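Local coordinates for protein thermosome subunit (Methanococcoides burtonii, PDB 3AQ1) that probably binds unfolded proteins and helps them fold at the cost of ATP hydrolysis, as a group II chaperonin of the TCP-1 family, at residues Ile190-Cys195 / Ala281-Asp286; Glu232-Ser237 / Gln285-Ile290; Phe243-Ile248 / Val267-Leu272; Lys174-Pro179 / Gly260-Arg265; Val295-Leu300 / Gly316-Lys321. One frame throughout, in Å; residues are numbered along the deposited sequence.

All five contacts lie in one part of the chain, around the mixed sheet built on strands 184-193, 241-244 and 262-264. Contacts 1 and 3 are buried. They share the sheet through the paired strands 184-193 and 241-244, and both combine backbone bonds with apolar packing. Contact 2 is a surface contact. It shares Q285 and D286 with contact 1, packs against it, and adds a salt bridge. Contacts 4 and 5 are partly buried and reach other parts of the same sheet. Contact 4 lays a loop on strand 262-264 with a CH-pi contact. Contact 5 joins two chain corners and is mostly backbone.

Contact 1: residues Ile190-Cys195 / Ala281-Asp286; sequences ILLLSC and ATIIQD
L192 and I284 bury the most surface in this contact. They meet where a loop adds a single parallel bridge, L193 with I284, to strand 184-193 of the mixed sheet, in what corresponds to the apical domain of group II chaperonins. The touching parts of the two segments run within 15° of each other. Both the backbone N and the backbone O of I284 are bonded to the facing segment. Its N donates to L192 O at 2.9 Å. Its O accepts from S194 N at 3.0 Å.

S194 adds a second donor to the same oxygen. Its OG sits between the backbone N and the carbonyl carbon (chi1 65°) and reaches I284 O at 3.2 Å. OG comes from above the carbonyl plane, on the same face as S194 N. An alanine here would probably leave I284 O with the backbone N-H as its one donor from this segment, and its carbonyl less firmly held.

The I284 side chain packs on two leucines. Its CD1 meets L191 CD1 at 3.5 Å, and these side chains cross at about a right angle. Its CG2 lies 3.9 Å from L193 CD2, with the two chains side by side and pointing the same way. L192 faces the loop. Its CG and CD1 both touch A281 CB, the CG at 3.4 Å. L275 and S276 of helix 269-279 also touch L192. One water links the two backbones: it accepts from L192 N at 2.7 Å and donates to T282 O at 2.8 Å.

Contact 2: residues Glu232-Ser237 / Gln285-Ile290; sequences EKVIAS and QDLDQI
V234 O takes two hydrogen bonds from S237, and both residues pack against the loop that holds L287 and I290. S237 OG donates to V234 O at 2.8 Å, and S237 N does so at 3.1 Å. The hydroxyl also binds A239 N, so the chain leaving helix 226-235 is tied down twice. These bonds fix the turn of the serine side chain; its CB touches I290 CG2 at 3.9 Å. V234 CG2 lies more loosely against L287 CD2, at 4.2 Å.

The polar link across the contact is a salt bridge. K233 NZ donates to D288 OD1 at 2.7 Å, on the syn lone pair, the side of the other oxygen. The lysine chain is extended beyond CG (chi2 -180°), and its CD and CE run past the same oxygen. D286 OD1 is 6.7 Å from K233 NZ. Its charge would probably add only a weak pull.

L287 also touches L193 of strand 184-193, and I290 touches L191. The loop itself is tightly folded. Q289 N bonds to D286 O, and D288 N bonds to D286 OD1 at 2.8 Å, from above the carboxylate plane. This is a type I beta turn with an Asx turn at its start.

Contact 3: residues Phe243-Ile248 / Val267-Leu272; sequences FCQKGI and VKKSDL
Q245 meets V267, K269 and L272 at once. Its CG is anti to the backbone N (chi1 179°), and the chain is extended from there. CG lies 3.4 Å from V267 O. CB touches L272 CD2 at 3.5 Å, and the glutamine and leucine side chains cross at about a right angle. The amide rests on the aliphatic part of K269, with OE1 3.4 Å from K269 CG. An alanine in place of Q245 would probably leave the K269 methylenes without this cover and free to turn, while the contact of CB with L272 stayed.

A backbone bond ties the segments together: V267 N donates to C244 O at 3.0 Å. It holds the valine beside F243. V267 CG2 comes to the edge of the ring, near its plane, 4.1 Å from F243 CD1. L272 CD1 meets F243 CB at 3.9 Å.

Further out, K268 is the N-cap of helix 269-279, and L272 N bonds to K268 O at 3.0 Å. L272 lies on this first turn, with its CB directed to the strand.

The contact therefore packs the start of helix 269-279 on the end of strand 241-244, which runs parallel to its neighbours 184-193 and 262-264. L192 of strand 184-193 touches both F243 and L272.

Contact 4: residues Lys174-Pro179 / Gly260-Arg265; sequences KERSHP and GIYAVR
S177 ties the loop 174-179 to A263, on edge strand 262-264 of the mixed sheet. The loop crosses the strand rather than pairing along it; the touching parts are 104° apart.

Hydrogen bonds come first. S177 N donates to A263 O at 2.9 Å, nearly along the C=O axis. S177 OG adds a weak bond to the same oxygen at 3.3 Å.

The second kind is CH-pi. R176 CG lies over one face of the Y262 ring, 3.7 Å from its centroid and 19° off the ring normal. The two side chains cross at about a right angle. The polar ends go to other partners. The guanidinium binds M181 O and forms a salt bridge with E303, and Y262 OH bonds with T312 OG1. The far ends of both side chains are thus held too.

Packing of carbon on carbonyl oxygen completes the contact. V264 CB sits 3.6 Å from E175 O. The bent K174 chain brings CD and CE against R265 O, with CD at 3.4 Å.

Last, a water bridges the two backbones. It donates to E175 O at 2.7 Å and accepts from R265 N at 2.8 Å.

Contact 5: residues Val295-Leu300 / Gly316-Lys321; sequences VGTAGL and GCQNSK
G299 N donates to G316 O from well above the carbonyl plane, 75° out of it. The bond is 3.0 Å long, and its C=O...N angle is only 104°. Both residues are glycines at corners of the chain, and their CA atoms are 4.2 Å apart. G316 has a positive phi, which suits a residue without a side chain.

Next to this bond, A298 and C317 form an antiparallel non-hydrogen-bonded pair, with CA atoms 4.1 Å apart. Their side chains lie on the same face. C317 SG is anti to the carbonyl carbon (chi1 -78°) and meets A298 CB at 3.8 Å. V278 and T279 of helix 269-279 touch the cysteine. I190 and V314 touch the alanine. A298 and C317 are buried on this face.

T297 and Q318 meet beside the pair, where Q318 CB lies 3.6 Å from T297 OG1.

Beyond the corner, the chain continues as strand 300-305, which pairs antiparallel with strand 310-317. There G299 and L300 both face T315, and L300 shares a backbone hydrogen bond with it. The contact thus closes the end of the antiparallel pair 300-305 and 310-317 within the larger mixed sheet, at a classic beta bulge.

Contact 1: residues Ile190-Cys195 / Ala281-Asp286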
# COMPACT_ATOMS: atom_id res chain seq x y z
N ILE A 190 24.76 -11.58 -11.98
CA ILE A 190 23.48 -12.21 -12.28
C ILE A 190 22.97 -11.87 -13.67
O ILE A 190 22.91 -10.69 -14.05
CB ILE A 190 22.44 -11.80 -11.25
CG1 ILE A 190 22.87 -12.31 -9.88
CG2 ILE A 190 21.07 -12.30 -11.66
CD1 ILE A 190 22.29 -11.54 -8.75
N LEU A 191 22.59 -12.91 -14.40
CA LEU A 191 22.01 -12.77 -15.72
C LEU A 191 20.53 -13.19 -15.67
O LEU A 191 20.21 -14.26 -15.18
CB LEU A 191 22.79 -13.63 -16.73
CG LEU A 191 22.37 -13.65 -18.20
CD1 LEU A 191 22.71 -12.35 -18.88
CD2 LEU A 191 23.01 -14.82 -18.93
N LEU A 192 19.63 -12.34 -16.16
CA LEU A 192 18.21 -12.69 -16.21
C LEU A 192 17.78 -12.99 -17.65
O LEU A 192 17.98 -12.16 -18.54
CB LEU A 192 17.33 -11.59 -15.60
CG LEU A 192 17.82 -11.16 -14.21
CD1 LEU A 192 17.06 -9.97 -13.67
CD2 LEU A 192 17.73 -12.32 -13.27
N LEU A 193 17.22 -14.18 -17.88
CA LEU A 193 16.72 -14.56 -19.20
C LEU A 193 15.22 -14.77 -19.19
O LEU A 193 14.71 -15.53 -18.38
CB LEU A 193 17.38 -15.85 -19.69
CG LEU A 193 18.92 -15.94 -19.72
CD1 LEU A 193 19.40 -17.25 -20.34
CD2 LEU A 193 19.50 -14.77 -20.48
N SER A 194 14.51 -14.09 -20.08
CA SER A 194 13.09 -14.37 -20.28
C SER A 194 12.96 -15.36 -21.44
O SER A 194 11.92 -15.97 -21.64
CB SER A 194 12.32 -13.10 -20.58
OG SER A 194 12.74 -12.54 -21.82
N CYS A 195 14.03 -15.51 -22.20
CA CYS A 195 14.05 -16.49 -23.27
C CYS A 195 14.52 -17.85 -22.77
O CYS A 195 15.27 -17.93 -21.79
CB CYS A 195 14.93 -16.02 -24.43
SG CYS A 195 16.66 -15.83 -24.06
N ALA A 281 20.04 -6.22 -12.83
CA ALA A 281 20.12 -6.99 -14.05
C ALA A 281 19.09 -6.52 -15.06
O ALA A 281 18.03 -6.03 -14.69
CB ALA A 281 19.92 -8.46 -13.77
N THR A 282 19.42 -6.65 -16.33
CA THR A 282 18.49 -6.33 -17.39
C THR A 282 18.00 -7.62 -18.03
O THR A 282 18.78 -8.41 -18.56
CB THR A 282 19.13 -5.43 -18.45
OG1 THR A 282 19.71 -4.29 -17.80
CG2 THR A 282 18.08 -4.96 -19.45
N ILE A 283 16.69 -7.85 -17.94
CA ILE A 283 16.07 -9.04 -18.47
C ILE A 283 16.32 -9.12 -19.97
O ILE A 283 16.07 -8.17 -20.70
CB ILE A 283 14.55 -9.03 -18.23
CG1 ILE A 283 14.25 -8.68 -16.77
CG2 ILE A 283 13.96 -10.36 -18.64
CD1 ILE A 283 12.92 -9.17 -16.26
N ILE A 284 16.82 -10.27 -20.42
CA ILE A 284 17.28 -10.43 -21.78
C ILE A 284 16.36 -11.34 -22.56
O ILE A 284 15.95 -12.40 -22.07
CB ILE A 284 18.66 -11.07 -21.77
CG1 ILE A 284 19.72 -10.00 -21.57
CG2 ILE A 284 18.90 -11.85 -23.03
CD1 ILE A 284 21.06 -10.61 -21.40
N GLN A 285 16.02 -10.93 -23.79
CA GLN A 285 15.11 -11.71 -24.63
C GLN A 285 15.83 -12.40 -25.77
O GLN A 285 15.37 -13.41 -26.27
CB GLN A 285 13.98 -10.85 -25.18
CG GLN A 285 12.66 -11.03 -24.46
CD GLN A 285 12.31 -9.86 -23.58
OE1 GLN A 285 12.78 -8.74 -23.81
NE2 GLN A 285 11.48 -10.09 -22.55
N ASP A 286 16.97 -11.85 -26.16
CA ASP A 286 17.75 -12.41 -27.26
C ASP A 286 19.10 -12.80 -26.68
O ASP A 286 19.82 -11.95 -26.16
CB ASP A 286 17.91 -11.36 -28.37
CG ASP A 286 18.58 -11.92 -29.64
OD1 ASP A 286 19.20 -13.00 -29.60
OD2 ASP A 286 18.48 -11.25 -30.70
O HOH W 1 20.54 -9.92 -17.05

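Contact 2: residues Glu232-Ser237 / Gln285-Ile290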
# COMPACT_ATOMS: atom_id res chain seq x y z
N GLU A 232 27.31 -21.61 -24.58
CA GLU A 232 28.49 -20.75 -24.59
C GLU A 232 28.14 -19.25 -24.56
O GLU A 232 28.86 -18.44 -23.98
CB GLU A 232 29.41 -21.08 -25.76
CG GLU A 232 30.71 -20.30 -25.74
CD GLU A 232 31.57 -20.64 -24.53
OE1 GLU A 232 31.43 -21.77 -24.01
OE2 GLU A 232 32.38 -19.77 -24.13
N LYS A 233 27.03 -18.88 -25.19
CA LYS A 233 26.59 -17.49 -25.15
C LYS A 233 26.19 -17.06 -23.73
O LYS A 233 26.39 -15.91 -23.35
CB LYS A 233 25.44 -17.25 -26.14
CG LYS A 233 25.77 -17.68 -27.58
CD LYS A 233 24.62 -17.42 -28.53
CE LYS A 233 25.01 -17.64 -29.97
NZ LYS A 233 23.81 -17.66 -30.85
N VAL A 234 25.65 -17.99 -22.94
CA VAL A 234 25.36 -17.71 -21.54
C VAL A 234 26.66 -17.67 -20.75
O VAL A 234 26.88 -16.75 -19.95
CB VAL A 234 24.40 -18.76 -20.90
CG1 VAL A 234 24.29 -18.52 -19.41
CG2 VAL A 234 23.02 -18.73 -21.55
N ILE A 235 27.52 -18.66 -20.98
CA ILE A 235 28.78 -18.72 -20.24
C ILE A 235 29.63 -17.47 -20.47
O ILE A 235 30.24 -16.95 -19.54
CB ILE A 235 29.61 -19.95 -20.63
CG1 ILE A 235 28.77 -21.22 -20.53
CG2 ILE A 235 30.83 -20.05 -19.75
CD1 ILE A 235 29.55 -22.44 -20.06
N ALA A 236 29.64 -16.99 -21.71
CA ALA A 236 30.42 -15.83 -22.11
C ALA A 236 29.95 -14.48 -21.56
O ALA A 236 30.60 -13.45 -21.76
CB ALA A 236 30.49 -15.78 -23.64
N SER A 237 28.82 -14.46 -20.87
CA SER A 237 28.30 -13.22 -20.32
C SER A 237 29.13 -12.75 -19.14
O SER A 237 29.07 -11.59 -18.78
CB SER A 237 26.84 -13.39 -19.86
OG SER A 237 26.77 -14.26 -18.74
N GLN A 285 16.02 -10.93 -23.79
CA GLN A 285 15.11 -11.71 -24.63
C GLN A 285 15.83 -12.40 -25.77
O GLN A 285 15.37 -13.41 -26.27
CB GLN A 285 13.98 -10.85 -25.18
CG GLN A 285 12.66 -11.03 -24.46
CD GLN A 285 12.31 -9.86 -23.58
OE1 GLN A 285 12.78 -8.74 -23.81
NE2 GLN A 285 11.48 -10.09 -22.55
N ASP A 286 16.97 -11.85 -26.16
CA ASP A 286 17.75 -12.41 -27.26
C ASP A 286 19.10 -12.80 -26.68
O ASP A 286 19.82 -11.95 -26.16
CB ASP A 286 17.91 -11.36 -28.37
CG ASP A 286 18.58 -11.92 -29.64
OD1 ASP A 286 19.20 -13.00 -29.60
OD2 ASP A 286 18.48 -11.25 -30.70
N LEU A 287 19.44 -14.08 -26.76
CA LEU A 287 20.75 -14.55 -26.29
C LEU A 287 21.91 -13.94 -27.07
O LEU A 287 23.06 -13.97 -26.63
CB LEU A 287 20.84 -16.08 -26.36
CG LEU A 287 19.91 -16.94 -25.50
CD1 LEU A 287 19.97 -18.38 -25.97
CD2 LEU A 287 20.25 -16.84 -24.02
N ASP A 288 21.60 -13.39 -28.24
CA ASP A 288 22.64 -12.87 -29.13
C ASP A 288 23.02 -11.44 -28.76
O ASP A 288 24.00 -10.89 -29.27
CB ASP A 288 22.19 -12.97 -30.59
CG ASP A 288 22.31 -14.37 -31.14
OD1 ASP A 288 23.32 -15.03 -30.81
OD2 ASP A 288 21.41 -14.81 -31.90
N GLN A 289 22.25 -10.86 -27.85
CA GLN A 289 22.45 -9.47 -27.49
C GLN A 289 22.60 -9.29 -25.99
O GLN A 289 21.84 -8.58 -25.35
CB GLN A 289 21.31 -8.62 -28.04
CG GLN A 289 21.34 -8.53 -29.57
CD GLN A 289 20.07 -7.95 -30.17
OE1 GLN A 289 18.97 -8.22 -29.70
NE2 GLN A 289 20.23 -7.15 -31.23
N ILE A 290 23.61 -9.95 -25.43
CA ILE A 290 23.91 -9.83 -24.01
C ILE A 290 25.08 -8.89 -23.82
O ILE A 290 26.14 -9.11 -24.39
CB ILE A 290 24.29 -11.18 -23.38
CG1 ILE A 290 23.17 -12.20 -23.57
CG2 ILE A 290 24.57 -11.03 -21.89
CD1 ILE A 290 23.37 -13.43 -22.75

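Contact 3: residues Phe243-Ile248 / Val267-Leu272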
# COMPACT_ATOMS: atom_id res chain seq x y z
N PHE A 243 19.22 -16.81 -13.89
CA PHE A 243 17.81 -17.12 -13.69
C PHE A 243 17.10 -17.11 -15.03
O PHE A 243 17.11 -16.11 -15.74
CB PHE A 243 17.15 -16.10 -12.76
CG PHE A 243 17.61 -16.18 -11.34
CD1 PHE A 243 17.06 -17.12 -10.48
CD2 PHE A 243 18.59 -15.33 -10.86
CE1 PHE A 243 17.49 -17.21 -9.16
CE2 PHE A 243 19.01 -15.40 -9.55
CZ PHE A 243 18.46 -16.34 -8.69
N CYS A 244 16.50 -18.23 -15.40
CA CYS A 244 15.81 -18.30 -16.68
C CYS A 244 14.31 -18.46 -16.46
O CYS A 244 13.87 -19.26 -15.65
CB CYS A 244 16.35 -19.45 -17.52
SG CYS A 244 15.59 -19.59 -19.13
N GLN A 245 13.53 -17.67 -17.18
CA GLN A 245 12.10 -17.72 -17.00
C GLN A 245 11.56 -19.02 -17.58
O GLN A 245 10.52 -19.51 -17.17
CB GLN A 245 11.44 -16.51 -17.64
CG GLN A 245 9.93 -16.49 -17.51
CD GLN A 245 9.29 -15.37 -18.29
OE1 GLN A 245 9.79 -14.25 -18.32
NE2 GLN A 245 8.17 -15.67 -18.93
N LYS A 246 12.28 -19.59 -18.55
CA LYS A 246 11.79 -20.79 -19.22
C LYS A 246 12.74 -21.95 -19.05
O LYS A 246 13.49 -22.00 -18.09
CB LYS A 246 11.49 -20.51 -20.70
CG LYS A 246 10.14 -19.83 -20.92
CD LYS A 246 10.18 -18.80 -22.03
CE LYS A 246 8.92 -17.93 -22.04
NZ LYS A 246 9.05 -16.73 -22.92
N GLY A 247 12.69 -22.90 -19.98
CA GLY A 247 13.53 -24.08 -19.91
C GLY A 247 15.01 -23.85 -20.18
O GLY A 247 15.41 -22.92 -20.89
N ILE A 248 15.84 -24.70 -19.58
CA ILE A 248 17.23 -24.79 -19.94
C ILE A 248 17.52 -26.24 -20.31
O ILE A 248 17.54 -27.12 -19.45
CB ILE A 248 18.16 -24.39 -18.78
CG1 ILE A 248 17.75 -23.03 -18.20
CG2 ILE A 248 19.58 -24.38 -19.27
CD1 ILE A 248 18.57 -22.59 -16.98
N VAL A 267 11.47 -19.79 -13.89
CA VAL A 267 11.34 -18.83 -12.81
C VAL A 267 10.16 -17.97 -13.12
O VAL A 267 10.01 -17.51 -14.26
CB VAL A 267 12.62 -17.96 -12.68
CG1 VAL A 267 12.39 -16.78 -11.74
CG2 VAL A 267 13.72 -18.79 -12.16
N LYS A 268 9.32 -17.74 -12.11
CA LYS A 268 8.12 -16.94 -12.30
C LYS A 268 8.51 -15.56 -12.79
O LYS A 268 9.36 -14.90 -12.20
CB LYS A 268 7.30 -16.84 -11.01
CG LYS A 268 6.78 -18.17 -10.49
CD LYS A 268 5.86 -18.01 -9.28
CE LYS A 268 6.58 -17.38 -8.10
NZ LYS A 268 5.71 -17.22 -6.91
N LYS A 269 7.88 -15.13 -13.89
CA LYS A 269 8.02 -13.78 -14.45
C LYS A 269 8.06 -12.67 -13.38
O LYS A 269 8.75 -11.67 -13.56
CB LYS A 269 6.89 -13.52 -15.47
CG LYS A 269 7.28 -12.62 -16.65
CD LYS A 269 6.20 -12.60 -17.76
CE LYS A 269 6.74 -11.98 -19.07
NZ LYS A 269 5.91 -12.27 -20.29
N SER A 270 7.34 -12.83 -12.29
CA SER A 270 7.29 -11.76 -11.30
C SER A 270 8.52 -11.78 -10.41
O SER A 270 8.95 -10.75 -9.89
CB SER A 270 6.03 -11.88 -10.44
OG SER A 270 6.11 -13.03 -9.62
N ASP A 271 9.06 -12.98 -10.21
CA ASP A 271 10.33 -13.16 -9.53
C ASP A 271 11.46 -12.58 -10.37
O ASP A 271 12.40 -12.00 -9.85
CB ASP A 271 10.57 -14.65 -9.25
CG ASP A 271 10.05 -15.08 -7.89
OD1 ASP A 271 9.96 -14.21 -6.99
OD2 ASP A 271 9.75 -16.28 -7.71
N LEU A 272 11.34 -12.73 -11.69
CA LEU A 272 12.29 -12.15 -12.62
C LEU A 272 12.23 -10.62 -12.55
O LEU A 272 13.27 -9.96 -12.60
CB LEU A 272 12.03 -12.66 -14.03
CG LEU A 272 13.25 -13.07 -14.88
CD1 LEU A 272 14.13 -14.10 -14.17
CD2 LEU A 272 12.82 -13.60 -16.22

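Contact 4: residues Lys174-Pro179 / Gly260-Arg265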
# COMPACT_ATOMS: atom_id res chain seq x y z
N LYS A 174 12.76 -21.74 -5.72
CA LYS A 174 13.30 -22.50 -6.84
C LYS A 174 14.66 -23.04 -6.44
O LYS A 174 15.36 -22.45 -5.62
CB LYS A 174 13.41 -21.61 -8.08
CG LYS A 174 12.29 -21.83 -9.09
CD LYS A 174 12.45 -23.17 -9.81
CE LYS A 174 11.32 -23.42 -10.77
NZ LYS A 174 10.08 -23.80 -10.02
N GLU A 175 15.04 -24.18 -6.99
CA GLU A 175 16.34 -24.72 -6.63
C GLU A 175 17.28 -24.76 -7.83
O GLU A 175 16.90 -24.34 -8.92
CB GLU A 175 16.20 -26.07 -5.89
CG GLU A 175 15.75 -27.24 -6.70
CD GLU A 175 15.55 -28.48 -5.83
OE1 GLU A 175 16.37 -29.42 -5.92
OE2 GLU A 175 14.56 -28.50 -5.06
N ARG A 176 18.52 -25.19 -7.62
CA ARG A 176 19.48 -25.29 -8.72
C ARG A 176 18.95 -26.28 -9.73
O ARG A 176 18.41 -27.33 -9.34
CB ARG A 176 20.82 -25.80 -8.21
CG ARG A 176 21.63 -24.80 -7.46
CD ARG A 176 22.76 -25.52 -6.78
NE ARG A 176 22.26 -26.35 -5.70
CZ ARG A 176 22.95 -27.32 -5.12
NH1 ARG A 176 24.18 -27.60 -5.54
NH2 ARG A 176 22.42 -28.03 -4.13
N SER A 177 19.10 -25.97 -11.02
CA SER A 177 18.58 -26.85 -12.06
C SER A 177 19.38 -28.14 -12.19
O SER A 177 18.84 -29.17 -12.63
CB SER A 177 18.53 -26.15 -13.42
OG SER A 177 19.84 -25.90 -13.89
N HIS A 178 20.66 -28.06 -11.84
CA HIS A 178 21.57 -29.21 -11.90
C HIS A 178 22.26 -29.32 -10.55
O HIS A 178 22.68 -28.32 -9.98
CB HIS A 178 22.60 -29.04 -13.04
CG HIS A 178 23.27 -30.31 -13.48
ND1 HIS A 178 24.29 -30.91 -12.77
CD2 HIS A 178 23.08 -31.08 -14.58
CE1 HIS A 178 24.69 -31.99 -13.41
NE2 HIS A 178 23.97 -32.12 -14.51
N PRO A 179 22.37 -30.55 -10.03
CA PRO A 179 22.85 -30.77 -8.67
C PRO A 179 24.35 -30.53 -8.52
O PRO A 179 24.84 -30.39 -7.39
CB PRO A 179 22.54 -32.25 -8.42
CG PRO A 179 21.65 -32.66 -9.55
CD PRO A 179 22.00 -31.80 -10.70
N GLY A 260 30.83 -23.71 -13.66
CA GLY A 260 30.69 -23.23 -12.29
C GLY A 260 29.51 -22.29 -12.06
O GLY A 260 29.49 -21.50 -11.10
N ILE A 261 28.52 -22.38 -12.93
CA ILE A 261 27.38 -21.46 -12.90
C ILE A 261 26.11 -21.97 -12.19
O ILE A 261 25.57 -23.03 -12.49
CB ILE A 261 27.05 -20.94 -14.32
CG1 ILE A 261 28.27 -20.22 -14.90
CG2 ILE A 261 25.89 -19.98 -14.28
CD1 ILE A 261 28.01 -19.59 -16.25
N TYR A 262 25.66 -21.18 -11.23
CA TYR A 262 24.41 -21.42 -10.51
C TYR A 262 23.23 -21.00 -11.40
O TYR A 262 23.01 -19.79 -11.62
CB TYR A 262 24.41 -20.59 -9.22
CG TYR A 262 23.28 -20.88 -8.24
CD1 TYR A 262 21.95 -20.62 -8.57
CD2 TYR A 262 23.56 -21.37 -6.97
CE1 TYR A 262 20.93 -20.87 -7.65
CE2 TYR A 262 22.56 -21.62 -6.06
CZ TYR A 262 21.25 -21.38 -6.41
OH TYR A 262 20.27 -21.64 -5.48
N ALA A 263 22.50 -21.98 -11.94
CA ALA A 263 21.36 -21.66 -12.80
C ALA A 263 20.05 -22.23 -12.27
O ALA A 263 20.00 -23.33 -11.75
CB ALA A 263 21.60 -22.09 -14.24
N VAL A 264 18.97 -21.47 -12.41
CA VAL A 264 17.66 -22.00 -12.10
C VAL A 264 16.78 -21.87 -13.33
O VAL A 264 16.86 -20.88 -14.04
CB VAL A 264 17.01 -21.33 -10.86
CG1 VAL A 264 18.08 -20.93 -9.84
CG2 VAL A 264 16.28 -20.12 -11.26
N ARG A 265 15.95 -22.87 -13.59
CA ARG A 265 15.03 -22.85 -14.73
C ARG A 265 13.61 -22.53 -14.27
O ARG A 265 13.32 -22.57 -13.08
CB ARG A 265 15.05 -24.20 -15.44
CG ARG A 265 14.31 -25.28 -14.69
CD ARG A 265 14.70 -26.69 -15.16
NE ARG A 265 13.93 -27.70 -14.43
CZ ARG A 265 12.82 -28.26 -14.90
NH1 ARG A 265 12.37 -27.95 -16.10
NH2 ARG A 265 12.18 -29.15 -14.17
O HOH W 2 16.16 -24.78 -11.50

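Contact 5: residues Val295-Leu300 / Gly316-Lys321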
# COMPACT_ATOMS: atom_id res chain seq x y z
N VAL A 295 24.18 -7.21 -16.80
CA VAL A 295 24.43 -8.10 -15.68
C VAL A 295 24.29 -7.42 -14.33
O VAL A 295 24.89 -6.37 -14.08
CB VAL A 295 25.83 -8.68 -15.79
CG1 VAL A 295 26.17 -9.55 -14.55
CG2 VAL A 295 25.96 -9.44 -17.10
N GLY A 296 23.50 -8.04 -13.46
CA GLY A 296 23.25 -7.51 -12.13
C GLY A 296 24.22 -8.08 -11.12
O GLY A 296 25.01 -8.96 -11.43
N THR A 297 24.15 -7.57 -9.90
CA THR A 297 25.04 -8.04 -8.85
C THR A 297 24.30 -8.26 -7.53
O THR A 297 23.33 -7.58 -7.24
CB THR A 297 26.16 -7.02 -8.57
OG1 THR A 297 25.59 -5.86 -7.95
CG2 THR A 297 26.85 -6.61 -9.84
N ALA A 298 24.82 -9.19 -6.74
CA ALA A 298 24.30 -9.44 -5.41
C ALA A 298 25.42 -9.95 -4.52
O ALA A 298 26.23 -10.74 -4.94
CB ALA A 298 23.18 -10.48 -5.47
N GLY A 299 25.45 -9.51 -3.27
CA GLY A 299 26.44 -10.02 -2.34
C GLY A 299 26.54 -11.54 -2.34
O GLY A 299 27.64 -12.11 -2.30
N LEU A 300 25.39 -12.21 -2.37
CA LEU A 300 25.37 -13.65 -2.19
C LEU A 300 24.14 -14.30 -2.83
O LEU A 300 23.03 -13.82 -2.71
CB LEU A 300 25.43 -14.00 -0.70
CG LEU A 300 25.35 -15.46 -0.25
CD1 LEU A 300 26.51 -16.27 -0.79
CD2 LEU A 300 25.30 -15.57 1.27
N GLY A 316 22.31 -9.32 0.22
CA GLY A 316 23.34 -8.31 0.00
C GLY A 316 23.22 -7.60 -1.33
O GLY A 316 24.21 -7.14 -1.84
N CYS A 317 22.01 -7.52 -1.87
CA CYS A 317 21.81 -7.05 -3.24
C CYS A 317 22.17 -5.59 -3.43
O CYS A 317 22.13 -4.80 -2.48
CB CYS A 317 20.37 -7.26 -3.72
SG CYS A 317 19.98 -8.92 -4.23
N GLN A 318 22.52 -5.28 -4.68
CA GLN A 318 22.98 -3.98 -5.15
C GLN A 318 22.23 -2.80 -4.52
O GLN A 318 22.67 -2.23 -3.51
CB GLN A 318 22.88 -3.94 -6.69
CG GLN A 318 23.30 -2.63 -7.35
CD GLN A 318 23.48 -2.75 -8.87
OE1 GLN A 318 23.54 -3.85 -9.42
NE2 GLN A 318 23.59 -1.60 -9.54
N ASN A 319 21.10 -2.44 -5.11
CA ASN A 319 20.24 -1.38 -4.59
C ASN A 319 19.00 -1.93 -3.90
O ASN A 319 17.89 -1.85 -4.43
CB ASN A 319 19.85 -0.40 -5.70
CG ASN A 319 20.92 0.64 -5.97
OD1 ASN A 319 21.21 1.49 -5.12
ND2 ASN A 319 21.51 0.59 -7.16
N SER A 320 19.19 -2.50 -2.72
CA SER A 320 18.08 -3.13 -2.04
C SER A 320 17.72 -2.41 -0.75
O SER A 320 18.49 -2.38 0.21
CB SER A 320 18.36 -4.61 -1.75
OG SER A 320 19.18 -4.78 -0.61
N LYS A 321 16.53 -1.82 -0.75
CA LYS A 321 15.82 -1.59 0.49
C LYS A 321 14.96 -2.84 0.70
O LYS A 321 14.60 -3.19 1.83
CB LYS A 321 14.97 -0.32 0.40
CG LYS A 321 15.69 0.94 0.86
CD LYS A 321 16.14 0.80 2.30
CE LYS A 321 16.69 2.11 2.84
NZ LYS A 321 17.09 1.98 4.26